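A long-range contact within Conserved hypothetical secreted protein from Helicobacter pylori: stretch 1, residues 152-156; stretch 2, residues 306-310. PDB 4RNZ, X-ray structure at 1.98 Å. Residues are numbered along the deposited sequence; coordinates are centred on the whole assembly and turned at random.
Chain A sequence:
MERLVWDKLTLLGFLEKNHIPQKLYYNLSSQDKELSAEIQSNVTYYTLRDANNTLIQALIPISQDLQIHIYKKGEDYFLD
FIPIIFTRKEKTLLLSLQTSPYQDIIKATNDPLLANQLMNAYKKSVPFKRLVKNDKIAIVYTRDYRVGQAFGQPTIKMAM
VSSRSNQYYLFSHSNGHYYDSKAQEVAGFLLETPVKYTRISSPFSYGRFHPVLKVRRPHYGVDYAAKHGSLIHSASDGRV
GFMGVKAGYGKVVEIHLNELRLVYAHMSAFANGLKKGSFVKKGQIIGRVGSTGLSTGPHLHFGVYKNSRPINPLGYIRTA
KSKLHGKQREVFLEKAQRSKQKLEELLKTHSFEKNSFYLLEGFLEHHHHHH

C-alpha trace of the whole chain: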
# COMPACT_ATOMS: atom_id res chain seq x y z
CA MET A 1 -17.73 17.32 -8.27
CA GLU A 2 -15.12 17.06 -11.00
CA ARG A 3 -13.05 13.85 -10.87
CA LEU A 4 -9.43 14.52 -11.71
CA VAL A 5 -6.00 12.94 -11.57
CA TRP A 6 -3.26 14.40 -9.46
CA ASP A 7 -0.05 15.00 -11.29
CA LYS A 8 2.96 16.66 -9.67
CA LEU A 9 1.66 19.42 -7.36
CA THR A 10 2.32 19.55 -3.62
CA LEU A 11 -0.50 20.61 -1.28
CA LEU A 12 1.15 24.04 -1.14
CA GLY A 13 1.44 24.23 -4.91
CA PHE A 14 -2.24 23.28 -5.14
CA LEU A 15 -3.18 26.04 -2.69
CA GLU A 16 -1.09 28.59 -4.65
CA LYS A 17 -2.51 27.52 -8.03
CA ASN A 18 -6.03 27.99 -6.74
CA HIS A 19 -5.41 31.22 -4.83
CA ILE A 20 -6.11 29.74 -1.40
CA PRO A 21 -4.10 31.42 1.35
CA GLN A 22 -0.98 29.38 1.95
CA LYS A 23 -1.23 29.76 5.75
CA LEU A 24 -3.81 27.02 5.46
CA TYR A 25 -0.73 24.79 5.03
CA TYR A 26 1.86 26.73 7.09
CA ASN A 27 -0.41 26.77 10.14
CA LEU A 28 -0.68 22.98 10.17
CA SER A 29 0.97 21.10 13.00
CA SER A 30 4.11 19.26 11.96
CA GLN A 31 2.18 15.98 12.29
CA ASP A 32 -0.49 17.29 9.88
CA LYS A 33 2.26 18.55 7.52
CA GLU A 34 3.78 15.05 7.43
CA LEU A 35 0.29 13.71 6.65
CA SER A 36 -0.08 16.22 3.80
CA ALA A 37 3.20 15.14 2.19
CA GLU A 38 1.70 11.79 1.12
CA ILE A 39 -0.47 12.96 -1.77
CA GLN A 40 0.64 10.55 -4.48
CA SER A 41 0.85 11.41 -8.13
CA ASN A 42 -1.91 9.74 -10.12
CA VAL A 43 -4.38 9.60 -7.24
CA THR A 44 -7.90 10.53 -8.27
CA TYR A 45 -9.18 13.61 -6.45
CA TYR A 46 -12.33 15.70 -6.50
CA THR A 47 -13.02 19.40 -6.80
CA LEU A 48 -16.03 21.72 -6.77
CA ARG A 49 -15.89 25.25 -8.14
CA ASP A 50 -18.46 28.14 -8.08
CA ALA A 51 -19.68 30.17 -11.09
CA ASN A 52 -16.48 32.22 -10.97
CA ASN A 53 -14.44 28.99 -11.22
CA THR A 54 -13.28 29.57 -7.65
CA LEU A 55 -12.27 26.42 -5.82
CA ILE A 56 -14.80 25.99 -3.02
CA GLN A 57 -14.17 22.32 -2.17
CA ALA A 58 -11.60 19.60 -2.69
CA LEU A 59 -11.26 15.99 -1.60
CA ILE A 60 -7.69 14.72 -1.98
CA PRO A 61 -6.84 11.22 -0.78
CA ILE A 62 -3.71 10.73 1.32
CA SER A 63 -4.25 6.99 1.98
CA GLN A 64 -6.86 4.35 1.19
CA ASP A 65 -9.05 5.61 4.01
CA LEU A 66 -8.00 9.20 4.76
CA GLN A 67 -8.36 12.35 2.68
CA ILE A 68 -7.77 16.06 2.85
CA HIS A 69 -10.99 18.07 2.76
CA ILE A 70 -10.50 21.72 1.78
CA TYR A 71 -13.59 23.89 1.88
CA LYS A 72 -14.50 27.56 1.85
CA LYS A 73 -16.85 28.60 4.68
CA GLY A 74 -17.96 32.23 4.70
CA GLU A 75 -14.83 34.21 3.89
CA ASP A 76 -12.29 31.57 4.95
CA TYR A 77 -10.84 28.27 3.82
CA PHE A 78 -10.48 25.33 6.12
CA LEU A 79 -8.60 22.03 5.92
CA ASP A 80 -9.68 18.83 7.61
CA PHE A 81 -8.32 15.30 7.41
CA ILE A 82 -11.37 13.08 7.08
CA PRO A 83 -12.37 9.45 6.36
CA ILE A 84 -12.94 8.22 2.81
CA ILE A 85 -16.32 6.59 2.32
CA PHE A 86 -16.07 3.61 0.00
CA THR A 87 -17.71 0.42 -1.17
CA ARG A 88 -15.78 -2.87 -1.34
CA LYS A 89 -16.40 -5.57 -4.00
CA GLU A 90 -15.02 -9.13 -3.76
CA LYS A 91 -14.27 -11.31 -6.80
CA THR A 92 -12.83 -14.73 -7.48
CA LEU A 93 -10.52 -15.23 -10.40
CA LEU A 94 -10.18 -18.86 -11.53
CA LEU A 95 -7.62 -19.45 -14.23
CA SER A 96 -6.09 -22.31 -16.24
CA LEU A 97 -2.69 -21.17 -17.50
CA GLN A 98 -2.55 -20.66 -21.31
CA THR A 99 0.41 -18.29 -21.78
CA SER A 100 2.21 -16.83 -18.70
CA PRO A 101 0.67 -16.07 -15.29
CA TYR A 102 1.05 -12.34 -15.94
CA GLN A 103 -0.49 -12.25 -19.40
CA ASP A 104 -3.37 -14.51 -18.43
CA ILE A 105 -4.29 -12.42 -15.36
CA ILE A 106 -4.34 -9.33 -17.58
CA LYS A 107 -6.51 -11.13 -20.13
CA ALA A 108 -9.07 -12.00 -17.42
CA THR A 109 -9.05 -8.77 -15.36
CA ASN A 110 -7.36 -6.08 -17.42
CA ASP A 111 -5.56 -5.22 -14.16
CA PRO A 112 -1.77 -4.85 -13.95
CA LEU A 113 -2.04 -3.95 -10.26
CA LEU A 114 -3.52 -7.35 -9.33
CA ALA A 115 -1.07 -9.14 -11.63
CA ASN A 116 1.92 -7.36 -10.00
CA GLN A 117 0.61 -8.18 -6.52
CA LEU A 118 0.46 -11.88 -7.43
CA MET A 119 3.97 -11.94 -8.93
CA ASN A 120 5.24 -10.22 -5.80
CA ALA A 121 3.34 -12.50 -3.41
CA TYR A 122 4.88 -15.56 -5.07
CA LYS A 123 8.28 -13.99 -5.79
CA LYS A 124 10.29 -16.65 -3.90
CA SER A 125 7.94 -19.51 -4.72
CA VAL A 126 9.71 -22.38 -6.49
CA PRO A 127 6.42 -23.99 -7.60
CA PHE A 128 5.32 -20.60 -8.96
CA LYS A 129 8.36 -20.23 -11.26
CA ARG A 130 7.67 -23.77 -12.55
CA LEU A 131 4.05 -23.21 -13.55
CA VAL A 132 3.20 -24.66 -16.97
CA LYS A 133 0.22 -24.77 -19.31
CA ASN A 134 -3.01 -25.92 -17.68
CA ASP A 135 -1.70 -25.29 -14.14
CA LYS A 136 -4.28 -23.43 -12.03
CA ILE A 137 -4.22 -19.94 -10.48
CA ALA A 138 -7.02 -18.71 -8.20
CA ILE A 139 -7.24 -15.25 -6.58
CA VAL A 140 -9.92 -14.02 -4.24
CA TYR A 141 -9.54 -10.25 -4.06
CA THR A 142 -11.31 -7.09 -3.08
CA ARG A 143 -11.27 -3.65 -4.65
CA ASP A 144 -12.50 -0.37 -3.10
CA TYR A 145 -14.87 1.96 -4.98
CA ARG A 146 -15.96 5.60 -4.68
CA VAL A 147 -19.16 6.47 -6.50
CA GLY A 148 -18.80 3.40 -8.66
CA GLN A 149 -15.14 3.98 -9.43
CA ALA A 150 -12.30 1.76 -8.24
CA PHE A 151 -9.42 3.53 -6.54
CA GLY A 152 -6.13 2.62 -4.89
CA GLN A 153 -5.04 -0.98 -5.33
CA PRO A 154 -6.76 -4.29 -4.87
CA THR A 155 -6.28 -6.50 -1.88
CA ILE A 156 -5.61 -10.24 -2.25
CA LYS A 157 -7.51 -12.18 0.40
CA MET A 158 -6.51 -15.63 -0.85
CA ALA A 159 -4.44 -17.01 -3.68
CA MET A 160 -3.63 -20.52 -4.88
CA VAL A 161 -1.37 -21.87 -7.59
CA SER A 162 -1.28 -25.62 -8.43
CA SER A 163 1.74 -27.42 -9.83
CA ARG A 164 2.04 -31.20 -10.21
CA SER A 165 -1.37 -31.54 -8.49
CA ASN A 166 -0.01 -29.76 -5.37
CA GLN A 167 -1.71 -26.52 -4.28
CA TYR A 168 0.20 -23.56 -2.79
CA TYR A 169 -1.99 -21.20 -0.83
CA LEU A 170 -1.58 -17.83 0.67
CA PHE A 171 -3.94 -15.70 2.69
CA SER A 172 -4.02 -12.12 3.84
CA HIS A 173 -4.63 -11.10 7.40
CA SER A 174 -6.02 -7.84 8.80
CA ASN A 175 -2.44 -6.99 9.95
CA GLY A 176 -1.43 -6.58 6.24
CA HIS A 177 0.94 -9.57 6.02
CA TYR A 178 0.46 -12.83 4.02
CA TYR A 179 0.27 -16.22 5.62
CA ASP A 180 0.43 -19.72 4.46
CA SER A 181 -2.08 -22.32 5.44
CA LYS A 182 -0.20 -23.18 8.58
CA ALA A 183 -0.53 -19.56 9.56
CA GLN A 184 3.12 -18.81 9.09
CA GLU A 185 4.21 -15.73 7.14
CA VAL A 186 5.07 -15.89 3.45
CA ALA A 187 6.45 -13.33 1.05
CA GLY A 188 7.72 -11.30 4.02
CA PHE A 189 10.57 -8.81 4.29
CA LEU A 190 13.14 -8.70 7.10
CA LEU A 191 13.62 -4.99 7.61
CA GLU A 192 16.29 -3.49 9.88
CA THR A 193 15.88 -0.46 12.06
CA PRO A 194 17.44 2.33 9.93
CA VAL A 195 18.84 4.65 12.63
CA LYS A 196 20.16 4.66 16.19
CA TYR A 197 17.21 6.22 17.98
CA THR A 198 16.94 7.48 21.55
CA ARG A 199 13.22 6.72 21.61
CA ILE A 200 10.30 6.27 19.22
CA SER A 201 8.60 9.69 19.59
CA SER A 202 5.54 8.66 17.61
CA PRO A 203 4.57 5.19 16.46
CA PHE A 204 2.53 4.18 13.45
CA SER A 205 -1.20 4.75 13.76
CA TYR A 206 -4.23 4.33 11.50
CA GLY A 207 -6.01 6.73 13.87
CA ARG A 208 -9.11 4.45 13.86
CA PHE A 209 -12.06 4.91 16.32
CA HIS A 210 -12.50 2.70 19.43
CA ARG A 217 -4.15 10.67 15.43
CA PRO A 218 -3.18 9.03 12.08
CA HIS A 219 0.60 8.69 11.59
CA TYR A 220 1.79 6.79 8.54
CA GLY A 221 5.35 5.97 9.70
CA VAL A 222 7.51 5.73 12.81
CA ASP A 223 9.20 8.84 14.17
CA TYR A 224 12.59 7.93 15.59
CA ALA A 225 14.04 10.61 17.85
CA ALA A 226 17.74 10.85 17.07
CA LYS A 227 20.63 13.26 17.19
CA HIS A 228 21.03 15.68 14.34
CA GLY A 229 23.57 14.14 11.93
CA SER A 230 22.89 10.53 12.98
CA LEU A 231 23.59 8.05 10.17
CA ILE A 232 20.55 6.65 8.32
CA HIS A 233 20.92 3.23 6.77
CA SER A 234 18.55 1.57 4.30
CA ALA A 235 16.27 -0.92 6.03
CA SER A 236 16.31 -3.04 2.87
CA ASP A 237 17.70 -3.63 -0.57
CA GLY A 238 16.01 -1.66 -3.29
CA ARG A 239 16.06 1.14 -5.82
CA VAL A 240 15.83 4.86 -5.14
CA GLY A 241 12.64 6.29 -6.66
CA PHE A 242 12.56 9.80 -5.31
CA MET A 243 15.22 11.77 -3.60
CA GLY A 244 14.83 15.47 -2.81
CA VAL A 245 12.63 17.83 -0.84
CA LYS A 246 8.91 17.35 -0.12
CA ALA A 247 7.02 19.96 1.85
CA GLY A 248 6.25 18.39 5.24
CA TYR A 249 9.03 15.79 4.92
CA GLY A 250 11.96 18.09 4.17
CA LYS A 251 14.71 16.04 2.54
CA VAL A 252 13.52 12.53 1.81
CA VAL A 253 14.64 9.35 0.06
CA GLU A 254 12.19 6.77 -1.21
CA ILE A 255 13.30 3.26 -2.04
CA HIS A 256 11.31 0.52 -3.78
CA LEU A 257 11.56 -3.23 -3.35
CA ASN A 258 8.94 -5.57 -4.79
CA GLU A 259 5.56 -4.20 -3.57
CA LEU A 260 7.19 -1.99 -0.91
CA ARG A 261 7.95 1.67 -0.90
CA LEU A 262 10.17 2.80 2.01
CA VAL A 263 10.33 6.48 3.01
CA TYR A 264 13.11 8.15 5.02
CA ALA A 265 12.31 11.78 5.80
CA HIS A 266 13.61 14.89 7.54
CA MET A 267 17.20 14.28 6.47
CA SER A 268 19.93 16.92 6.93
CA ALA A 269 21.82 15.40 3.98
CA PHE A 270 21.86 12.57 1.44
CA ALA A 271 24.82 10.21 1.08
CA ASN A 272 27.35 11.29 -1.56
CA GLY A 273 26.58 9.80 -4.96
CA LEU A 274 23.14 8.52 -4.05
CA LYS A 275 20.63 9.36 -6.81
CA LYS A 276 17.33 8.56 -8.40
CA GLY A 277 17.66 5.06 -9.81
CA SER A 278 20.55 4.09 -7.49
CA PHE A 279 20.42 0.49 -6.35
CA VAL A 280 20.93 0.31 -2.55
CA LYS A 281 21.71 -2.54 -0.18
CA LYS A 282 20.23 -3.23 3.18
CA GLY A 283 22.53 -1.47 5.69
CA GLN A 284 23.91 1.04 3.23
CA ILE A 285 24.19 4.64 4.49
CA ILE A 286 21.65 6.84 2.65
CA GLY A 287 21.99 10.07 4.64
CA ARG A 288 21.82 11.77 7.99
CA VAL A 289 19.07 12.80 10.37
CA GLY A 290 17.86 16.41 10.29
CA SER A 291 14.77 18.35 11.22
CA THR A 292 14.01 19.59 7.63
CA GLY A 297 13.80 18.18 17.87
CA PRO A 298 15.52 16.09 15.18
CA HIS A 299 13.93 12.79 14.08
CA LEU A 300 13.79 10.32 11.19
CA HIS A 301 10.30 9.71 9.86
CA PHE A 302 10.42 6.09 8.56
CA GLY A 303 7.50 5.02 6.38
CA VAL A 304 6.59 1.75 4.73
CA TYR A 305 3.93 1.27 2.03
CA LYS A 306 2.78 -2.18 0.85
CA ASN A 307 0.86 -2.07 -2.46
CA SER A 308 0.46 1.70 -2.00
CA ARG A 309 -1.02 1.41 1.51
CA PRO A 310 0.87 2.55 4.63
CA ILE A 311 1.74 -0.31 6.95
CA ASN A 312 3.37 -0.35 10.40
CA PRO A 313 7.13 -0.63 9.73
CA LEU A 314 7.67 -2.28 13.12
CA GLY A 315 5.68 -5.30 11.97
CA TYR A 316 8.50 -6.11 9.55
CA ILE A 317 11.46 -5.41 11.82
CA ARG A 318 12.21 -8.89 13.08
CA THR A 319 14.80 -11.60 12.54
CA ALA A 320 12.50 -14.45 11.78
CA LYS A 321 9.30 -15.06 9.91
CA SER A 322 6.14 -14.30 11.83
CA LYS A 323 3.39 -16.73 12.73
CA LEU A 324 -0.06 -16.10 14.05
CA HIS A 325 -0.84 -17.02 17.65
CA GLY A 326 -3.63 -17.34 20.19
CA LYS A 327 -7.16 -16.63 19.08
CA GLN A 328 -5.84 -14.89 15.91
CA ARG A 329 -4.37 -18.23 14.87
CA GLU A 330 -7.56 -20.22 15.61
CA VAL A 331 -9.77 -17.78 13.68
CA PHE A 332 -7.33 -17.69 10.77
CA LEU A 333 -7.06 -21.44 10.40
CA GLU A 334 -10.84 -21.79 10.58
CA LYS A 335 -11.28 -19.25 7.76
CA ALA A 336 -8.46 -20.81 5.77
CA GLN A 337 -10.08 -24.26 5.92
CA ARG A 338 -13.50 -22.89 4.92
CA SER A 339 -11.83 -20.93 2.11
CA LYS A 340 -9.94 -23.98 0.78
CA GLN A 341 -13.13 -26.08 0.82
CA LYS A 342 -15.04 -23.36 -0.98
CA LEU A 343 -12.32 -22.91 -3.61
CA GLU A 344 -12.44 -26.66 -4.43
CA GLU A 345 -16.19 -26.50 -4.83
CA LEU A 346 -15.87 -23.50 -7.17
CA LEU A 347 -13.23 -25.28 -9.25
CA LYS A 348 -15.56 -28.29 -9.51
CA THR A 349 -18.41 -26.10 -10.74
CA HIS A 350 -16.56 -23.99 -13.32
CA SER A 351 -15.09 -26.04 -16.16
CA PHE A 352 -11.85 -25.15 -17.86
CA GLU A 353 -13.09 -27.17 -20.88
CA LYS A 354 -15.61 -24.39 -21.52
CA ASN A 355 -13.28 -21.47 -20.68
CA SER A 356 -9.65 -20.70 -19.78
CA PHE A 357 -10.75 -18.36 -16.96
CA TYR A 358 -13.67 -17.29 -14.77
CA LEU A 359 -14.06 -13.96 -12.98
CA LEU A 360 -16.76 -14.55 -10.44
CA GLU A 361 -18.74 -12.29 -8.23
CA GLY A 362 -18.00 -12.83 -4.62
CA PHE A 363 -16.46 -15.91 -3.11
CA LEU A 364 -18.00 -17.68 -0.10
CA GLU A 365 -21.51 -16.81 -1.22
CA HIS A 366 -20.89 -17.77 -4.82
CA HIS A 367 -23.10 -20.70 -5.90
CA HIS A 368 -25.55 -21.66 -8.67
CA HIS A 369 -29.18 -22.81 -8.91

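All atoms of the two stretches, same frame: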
# COMPACT_ATOMS: atom_id res chain seq x y z
N GLY A 152 -7.19 3.25 -5.67
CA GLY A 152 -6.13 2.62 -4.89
C GLY A 152 -5.77 1.30 -5.56
O GLY A 152 -5.84 1.17 -6.77
N GLN A 153 -5.46 0.29 -4.77
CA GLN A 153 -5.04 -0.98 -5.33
C GLN A 153 -5.96 -2.04 -4.78
O GLN A 153 -6.61 -1.84 -3.76
CB GLN A 153 -3.58 -1.30 -4.95
CG GLN A 153 -2.52 -0.49 -5.73
CD GLN A 153 -1.15 -1.17 -5.82
OE1 GLN A 153 -1.04 -2.39 -5.88
NE2 GLN A 153 -0.11 -0.38 -5.84
N PRO A 154 -6.00 -3.20 -5.44
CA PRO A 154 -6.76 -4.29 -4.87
C PRO A 154 -6.07 -4.90 -3.67
O PRO A 154 -4.90 -4.59 -3.37
CB PRO A 154 -6.85 -5.29 -6.04
CG PRO A 154 -5.64 -5.01 -6.86
CD PRO A 154 -5.43 -3.52 -6.77
N THR A 155 -6.80 -5.77 -2.98
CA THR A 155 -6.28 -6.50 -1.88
C THR A 155 -6.54 -7.99 -2.13
O THR A 155 -7.71 -8.39 -2.33
CB THR A 155 -6.94 -6.04 -0.56
OG1 THR A 155 -6.66 -4.65 -0.37
CG2 THR A 155 -6.40 -6.79 0.62
N ILE A 156 -5.47 -8.79 -2.14
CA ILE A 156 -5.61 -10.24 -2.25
C ILE A 156 -5.95 -10.84 -0.92
O ILE A 156 -5.20 -10.70 0.04
CB ILE A 156 -4.31 -10.88 -2.77
CG1 ILE A 156 -4.09 -10.46 -4.23
CG2 ILE A 156 -4.36 -12.40 -2.62
CD1 ILE A 156 -2.72 -10.83 -4.77
N LYS A 306 2.94 -0.91 1.56
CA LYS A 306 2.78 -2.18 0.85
C LYS A 306 1.63 -2.03 -0.14
O LYS A 306 0.51 -1.82 0.28
CB LYS A 306 2.46 -3.32 1.81
CG LYS A 306 2.27 -4.66 1.11
CD LYS A 306 1.98 -5.80 2.08
CE LYS A 306 1.59 -7.09 1.35
NZ LYS A 306 1.53 -8.30 2.23
N ASN A 307 1.91 -2.16 -1.43
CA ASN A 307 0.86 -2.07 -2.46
C ASN A 307 0.12 -0.73 -2.37
O ASN A 307 -1.10 -0.66 -2.50
CB ASN A 307 -0.10 -3.26 -2.37
CG ASN A 307 0.52 -4.54 -2.90
OD1 ASN A 307 1.26 -4.49 -3.86
ND2 ASN A 307 0.22 -5.67 -2.29
N SER A 308 0.90 0.31 -2.09
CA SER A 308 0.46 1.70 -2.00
C SER A 308 -0.13 2.09 -0.65
O SER A 308 -0.32 3.28 -0.39
CB SER A 308 -0.50 2.04 -3.17
OG SER A 308 -1.84 1.72 -2.78
N ARG A 309 -0.39 1.13 0.24
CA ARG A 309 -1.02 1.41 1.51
C ARG A 309 0.01 1.45 2.65
O ARG A 309 0.84 0.57 2.76
CB ARG A 309 -2.06 0.35 1.80
CG ARG A 309 -3.22 0.38 0.80
CD ARG A 309 -4.21 -0.73 1.09
NE ARG A 309 -3.68 -2.03 0.70
CZ ARG A 309 -3.89 -2.64 -0.47
NH1 ARG A 309 -4.64 -2.10 -1.44
NH2 ARG A 309 -3.35 -3.84 -0.68
N PRO A 310 -0.05 2.48 3.50
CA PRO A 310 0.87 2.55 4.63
C PRO A 310 0.65 1.37 5.56
O PRO A 310 -0.48 0.94 5.78
CB PRO A 310 0.49 3.87 5.34
CG PRO A 310 -0.78 4.36 4.72
CD PRO A 310 -1.03 3.59 3.47
O HOH W 1 -5.45 0.66 -1.83
O HOH W 2 2.60 -1.94 -5.57

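Two segments separated by more than 150 residues meet here: an extended segment of stretch 1 lies against a tight turn of stretch 2, and Gln 153 and Arg 309 account for more than half of the buried surface. The turn, type I' from Lys 306 to Arg 309, is closed by a pair of backbone hydrogen bonds, Lys 306 N to Arg 309 O at 2.8 Å and Arg 309 N to Lys 306 O at 3.1 Å. Its two central residues, Asn 307 and Ser 308, both have positive phi, a conformation that asparagine tolerates better than most residues.

Gly 152 stands where the chain turns a corner. Its phi of 69° and psi of -144° suit glycine, which has no CB to be strained by such a backbone, and it makes no close contact with the turn.

Gln 153 points its CA-to-CB bond toward stretch 2 and lays its long side chain along the turn. Gln 153 CD comes within 3.4 Å of Asn 307 O, and Gln 153 NE2 packs 3.6 Å from Ser 308 CB. Although Gln 153 NE2 is also 3.5 Å from Asn 307 O, the angle is too poor for a hydrogen bond; that carbonyl instead accepts one from Ser 308 OG at 2.5 Å, within the turn itself. The amide is served by water 2, which accepts from Gln 153 NE2 at 3.1 Å and donates a weak bond to Asn 307 OD1 at 3.3 Å. A second bridge runs through water 1, which accepts from Gln 153 N at 3.0 Å and from Arg 309 NH1 at 2.9 Å.

The CA-to-CB bond of Pro 154 points away from stretch 2, and its contribution comes through its carbonyl. Pro 154 O accepts two hydrogen bonds from Arg 309, from NH1 and from NH2, each at 3.2 Å and with angles near 147°. The matched lengths and angles describe a forked arrangement, with the oxygen at the guanidinium edge, near its plane. Arginine suits the other side: its CA-to-CB bond points sideways, yet the chain is long enough to bring the guanidinium to stretch 1.

Thr 155 covers one face of that guanidinium, Thr 155 OG1 lying 3.4 Å from Arg 309 CZ. The distances from Thr 155 OG1 to Arg 309 NH1 and NH2 are also 3.4 Å, but poor angles rule out hydrogen bonds, as expected for an atom above the plane. A small beta-branched residue fits both the strand and this packing position, and Ile 156 continues the strand, buried but beyond contact with the turn.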